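Local structure of receptor-type adenylate cyclase GRESAG 4.1 (Trypanosoma brucei, 1FX2) at residues L95-R100 with W129-R133; K7-V13 with G141-I145. The protein catalyses the conversion of ATP to cyclic AMP and diphosphate through its cytoplasmic class III cyclase domain, and could act as a receptor for an unknown ligand. One frame throughout, in Å; residues are numbered along the deposited sequence.

Contact 1: L95-R100 with W129-R133; sequences LDDSYR and WNGLR
This is a buried helix-to-loop contact in the class III cyclase catalytic domain. Residues 95-100 lie near the start of helix 94-109. Residues 129-133 form the loop that links helix 122-128 to strand 134-141. The closest backbone approach is Asp96 to Gly131, with CA atoms 5.7 Å apart; Tyr99 CA and Arg133 CA follow at 8.6 Å. Asp96 and Tyr99 are both m at chi1. Gly131 has phi 77° and psi -156°, a conformation that favours glycine. Gly131 N donates to Asp96 OD1 at 2.8 Å. One helical turn later, Arg133 N donates to Tyr99 OH at 3.1 Å. Tyr99 OH is also hydrogen-bonded to Glu21 O. The Arg133 side chain is extended (m, t, t) and lies over the tyrosine ring, with Arg133 CD 3.6 Å from the Tyr99 ring centroid in a CH-pi contact. Beyond the ring, Arg133 NH1 forms a salt bridge with Glu103, NH2 is hydrogen-bonded to Thr117 OG1 and Tyr125 OH, and Tyr125 OH is also hydrogen-bonded to Asp96 OD2. Water 1 donates to Asp96 OD2 (2.7 Å) and Gly131 O (2.8 Å) and accepts from Arg133 NE (2.9 Å). On the apolar side, Leu95 CD2 meets Leu132 CD2 at 3.7 Å. The loop lines a pocket holding a dithiothreitol molecule, probably from the crystallisation liquor, which is hydrogen-bonded to Asn130 O and Leu132 O. Asp96 and Tyr99 of the helix thus accept from two loop amides, while water 1 and Tyr125 join Asp96 to Arg133.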
# COMPACT_ATOMS: atom_id res chain seq x y z
N LEU A 95 23.62 8.70 22.48
CA LEU A 95 22.42 8.86 21.66
C LEU A 95 21.57 7.57 21.64
O LEU A 95 20.32 7.63 21.83
CB LEU A 95 23.04 9.24 20.32
CG LEU A 95 23.37 10.73 20.25
CD1 LEU A 95 24.57 10.99 19.37
CD2 LEU A 95 22.22 11.56 19.83
N ASP A 96 22.23 6.40 21.56
CA ASP A 96 21.52 5.11 21.64
C ASP A 96 20.89 4.93 23.02
O ASP A 96 19.75 4.49 23.14
CB ASP A 96 22.48 4.00 21.31
CG ASP A 96 22.83 3.98 19.84
OD1 ASP A 96 23.84 4.58 19.43
OD2 ASP A 96 21.99 3.44 19.08
N ASP A 97 21.63 5.31 24.07
CA ASP A 97 21.02 5.22 25.41
C ASP A 97 19.81 6.09 25.52
O ASP A 97 18.79 5.67 26.08
CB ASP A 97 22.06 5.71 26.47
CG ASP A 97 23.19 4.71 26.69
OD1 ASP A 97 23.15 3.58 26.20
OD2 ASP A 97 24.19 5.12 27.31
N SER A 98 19.84 7.32 24.95
CA SER A 98 18.65 8.18 25.00
C SER A 98 17.46 7.57 24.23
O SER A 98 16.36 7.52 24.79
CB SER A 98 18.90 9.55 24.36
OG SER A 98 19.76 10.30 25.28
N TYR A 99 17.67 7.04 23.03
CA TYR A 99 16.53 6.47 22.33
C TYR A 99 15.94 5.31 23.09
O TYR A 99 14.72 5.17 23.05
CB TYR A 99 16.97 5.99 20.95
CG TYR A 99 17.08 7.13 19.90
CD1 TYR A 99 18.30 7.31 19.19
CD2 TYR A 99 15.95 7.94 19.56
CE1 TYR A 99 18.39 8.27 18.19
CE2 TYR A 99 16.05 8.89 18.55
CZ TYR A 99 17.28 9.02 17.88
OH TYR A 99 17.40 9.95 16.85
N ARG A 100 16.79 4.45 23.65
CA ARG A 100 16.28 3.32 24.42
C ARG A 100 15.47 3.78 25.64
O ARG A 100 14.40 3.23 25.86
CB ARG A 100 17.42 2.38 24.76
CG ARG A 100 17.91 1.67 23.51
CD ARG A 100 18.96 0.64 23.80
NE ARG A 100 20.23 1.33 24.12
CZ ARG A 100 21.43 0.86 23.90
NH1 ARG A 100 21.60 -0.38 23.43
NH2 ARG A 100 22.46 1.64 24.18
N TRP A 129 21.09 -1.19 15.16
CA TRP A 129 20.84 0.21 15.55
C TRP A 129 22.11 0.80 16.06
O TRP A 129 22.91 0.15 16.76
CB TRP A 129 19.76 0.27 16.69
CG TRP A 129 18.37 -0.20 16.27
CD1 TRP A 129 17.82 -1.43 16.50
CD2 TRP A 129 17.41 0.56 15.54
NE1 TRP A 129 16.59 -1.49 15.87
CE2 TRP A 129 16.30 -0.25 15.32
CE3 TRP A 129 17.39 1.89 15.11
CZ2 TRP A 129 15.10 0.25 14.71
CZ3 TRP A 129 16.22 2.37 14.47
CH2 TRP A 129 15.11 1.56 14.32
N ASN A 130 22.30 2.07 15.70
CA ASN A 130 23.50 2.81 16.13
C ASN A 130 23.38 4.27 15.73
O ASN A 130 23.26 4.59 14.53
CB ASN A 130 24.75 2.24 15.35
CG ASN A 130 26.08 2.95 15.69
OD1 ASN A 130 26.33 3.37 16.81
ND2 ASN A 130 26.92 3.12 14.64
N GLY A 131 23.48 5.16 16.72
CA GLY A 131 23.51 6.57 16.45
C GLY A 131 22.20 7.24 16.12
O GLY A 131 21.14 6.81 16.58
N LEU A 132 22.28 8.39 15.41
CA LEU A 132 21.04 9.14 15.09
C LEU A 132 20.07 8.28 14.29
O LEU A 132 20.49 7.61 13.33
CB LEU A 132 21.47 10.37 14.24
CG LEU A 132 22.35 11.36 14.96
CD1 LEU A 132 22.74 12.42 13.89
CD2 LEU A 132 21.68 12.04 16.19
N ARG A 133 18.80 8.32 14.64
CA ARG A 133 17.79 7.52 13.90
C ARG A 133 17.00 8.48 12.99
O ARG A 133 16.33 9.43 13.50
CB ARG A 133 16.85 6.83 14.93
CG ARG A 133 17.54 5.78 15.78
CD ARG A 133 16.55 5.22 16.79
NE ARG A 133 17.28 4.23 17.64
CZ ARG A 133 16.62 3.44 18.49
NH1 ARG A 133 15.30 3.52 18.59
NH2 ARG A 133 17.32 2.63 19.29
O HOH W 1 20.14 4.31 17.27
O HOH W 2 25.85 2.48 19.63

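Contact 2: K7-V13 with G141-I145; sequences KEPTDPV and GLCDI
Lys7 begins an irregular segment, and Lys7 C lies 3.8 Å from Ile145 CD1. Its NZ is hydrogen-bonded to Ala5 O and Asn2 O. Glu8 to Asp11 make a type I beta turn, closed by Asp11 N to Glu8 O at 3.1 Å. Glu8 OE2 accepts from Thr10 N (3.0 Å) and Thr10 OG1 (2.7 Å). Pro9 CA is 6.5 Å from the CA of Ile145 (m, t), in the start of strand 144-147. Pro9 O receives two waters at 2.9 Å each: water 3 also donates to Asp11 O (2.8 Å) and accepts from Cys143 N (2.9 Å), while water 4 donates to Cys143 O (2.9 Å). Pro12 CA is 4.4 Å from Leu142 CA, and Pro12 CG packs on Leu142 CD2 at 4.1 Å. At Val13 the antiparallel pairing of the central strands 13-20 and 134-141 of the cyclase sheet reaches its end. Val13 and Gly141 are a hydrogen-bonded pair, with Val13 N to Gly141 O at 2.9 Å and Gly141 N to Val13 O at 3.0 Å. Val13 CB lies 3.7 Å from Cys143 SG; with chi1 t, Val13 CG2 is 4.1 Å from Ile145 CD1.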
# COMPACT_ATOMS: atom_id res chain seq x y z
N LYS A 7 13.55 19.26 -13.79
CA LYS A 7 13.04 20.54 -14.33
C LYS A 7 11.89 20.44 -15.29
O LYS A 7 11.30 21.45 -15.64
CB LYS A 7 14.17 21.26 -15.09
CG LYS A 7 15.40 21.47 -14.30
CD LYS A 7 16.52 21.90 -15.31
CE LYS A 7 17.76 21.91 -14.52
NZ LYS A 7 18.15 20.47 -14.36
N GLU A 8 11.61 19.23 -15.77
CA GLU A 8 10.54 19.09 -16.80
C GLU A 8 9.22 18.88 -16.09
O GLU A 8 9.04 17.86 -15.41
CB GLU A 8 10.92 17.92 -17.69
CG GLU A 8 9.76 17.48 -18.65
CD GLU A 8 9.11 18.66 -19.41
OE1 GLU A 8 9.84 19.53 -19.92
OE2 GLU A 8 7.87 18.68 -19.43
N PRO A 9 8.23 19.79 -16.23
CA PRO A 9 6.95 19.66 -15.52
C PRO A 9 6.16 18.40 -15.78
O PRO A 9 5.36 18.00 -14.93
CB PRO A 9 6.18 20.95 -15.90
CG PRO A 9 6.85 21.43 -17.06
CD PRO A 9 8.31 21.05 -17.05
N THR A 10 6.34 17.82 -16.98
CA THR A 10 5.55 16.64 -17.29
C THR A 10 6.17 15.34 -16.86
O THR A 10 5.60 14.28 -17.11
CB THR A 10 5.23 16.58 -18.81
OG1 THR A 10 6.45 16.43 -19.53
CG2 THR A 10 4.53 17.88 -19.25
N ASP A 11 7.37 15.44 -16.23
CA ASP A 11 8.03 14.23 -15.71
C ASP A 11 7.83 14.22 -14.19
O ASP A 11 8.06 15.21 -13.50
CB ASP A 11 9.50 14.18 -15.99
CG ASP A 11 9.82 14.06 -17.45
OD1 ASP A 11 8.99 13.43 -18.16
OD2 ASP A 11 10.96 14.43 -17.82
N PRO A 12 7.29 13.11 -13.65
CA PRO A 12 7.09 13.05 -12.18
C PRO A 12 8.47 13.21 -11.47
O PRO A 12 9.53 12.79 -12.00
CB PRO A 12 6.59 11.63 -11.95
CG PRO A 12 5.79 11.32 -13.33
CD PRO A 12 6.83 11.90 -14.34
N VAL A 13 8.39 13.85 -10.32
CA VAL A 13 9.55 14.12 -9.47
C VAL A 13 9.43 13.18 -8.27
O VAL A 13 8.38 13.00 -7.72
CB VAL A 13 9.53 15.56 -8.95
CG1 VAL A 13 10.78 15.78 -8.12
CG2 VAL A 13 9.55 16.59 -10.17
N GLY A 141 5.55 12.17 -7.88
CA GLY A 141 4.34 12.75 -8.54
C GLY A 141 4.71 14.00 -9.31
O GLY A 141 5.79 14.51 -9.23
N LEU A 142 3.71 14.50 -10.07
CA LEU A 142 3.90 15.73 -10.81
C LEU A 142 3.99 16.90 -9.84
O LEU A 142 3.27 16.94 -8.86
CB LEU A 142 2.75 15.91 -11.81
CG LEU A 142 2.76 14.88 -12.92
CD1 LEU A 142 1.45 14.94 -13.67
CD2 LEU A 142 3.90 14.96 -13.87
N CYS A 143 4.92 17.82 -10.09
CA CYS A 143 5.13 18.95 -9.22
C CYS A 143 5.02 20.25 -9.98
O CYS A 143 5.15 20.28 -11.21
CB CYS A 143 6.55 18.97 -8.68
SG CYS A 143 6.90 17.67 -7.49
N ASP A 144 4.76 21.30 -9.22
CA ASP A 144 4.81 22.69 -9.72
C ASP A 144 6.27 23.06 -9.41
O ASP A 144 6.73 23.07 -8.25
CB ASP A 144 3.79 23.51 -8.93
CG ASP A 144 4.03 25.02 -9.02
OD1 ASP A 144 4.95 25.46 -9.73
OD2 ASP A 144 3.25 25.75 -8.37
N ILE A 145 7.06 23.18 -10.47
CA ILE A 145 8.46 23.42 -10.41
C ILE A 145 8.76 24.91 -10.67
O ILE A 145 8.26 25.45 -11.66
CB ILE A 145 9.15 22.60 -11.48
CG1 ILE A 145 8.76 21.11 -11.36
CG2 ILE A 145 10.63 22.83 -11.38
CD1 ILE A 145 9.58 20.09 -12.35
O HOH W 3 6.59 17.28 -12.43
O HOH W 4 3.45 19.48 -13.40

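How the contacts relate
Both contacts belong to one cyclase catalytic domain, on opposite sides of its centre. Their centres are 37 Å apart, and their nearest atoms about 23 Å. In sequence, contact 1 is nested inside the loop closed by contact 2: 7-13, 95-100, 129-133, 141-145. Strand 134-141 connects them, from the loop 129-133 to Gly141. Its antiparallel neighbour, strand 13-20, runs back from Val13 to Ile20, which packs on Tyr99 and Leu132. In contact 1 the side chain of Leu132 is about 7 Å from that of Asp62, and that of Tyr99 about 9 Å from that of Asp19, both predicted magnesium ligands. Contact 2 is a surface contact away from these sites that includes the last pair of these two strands.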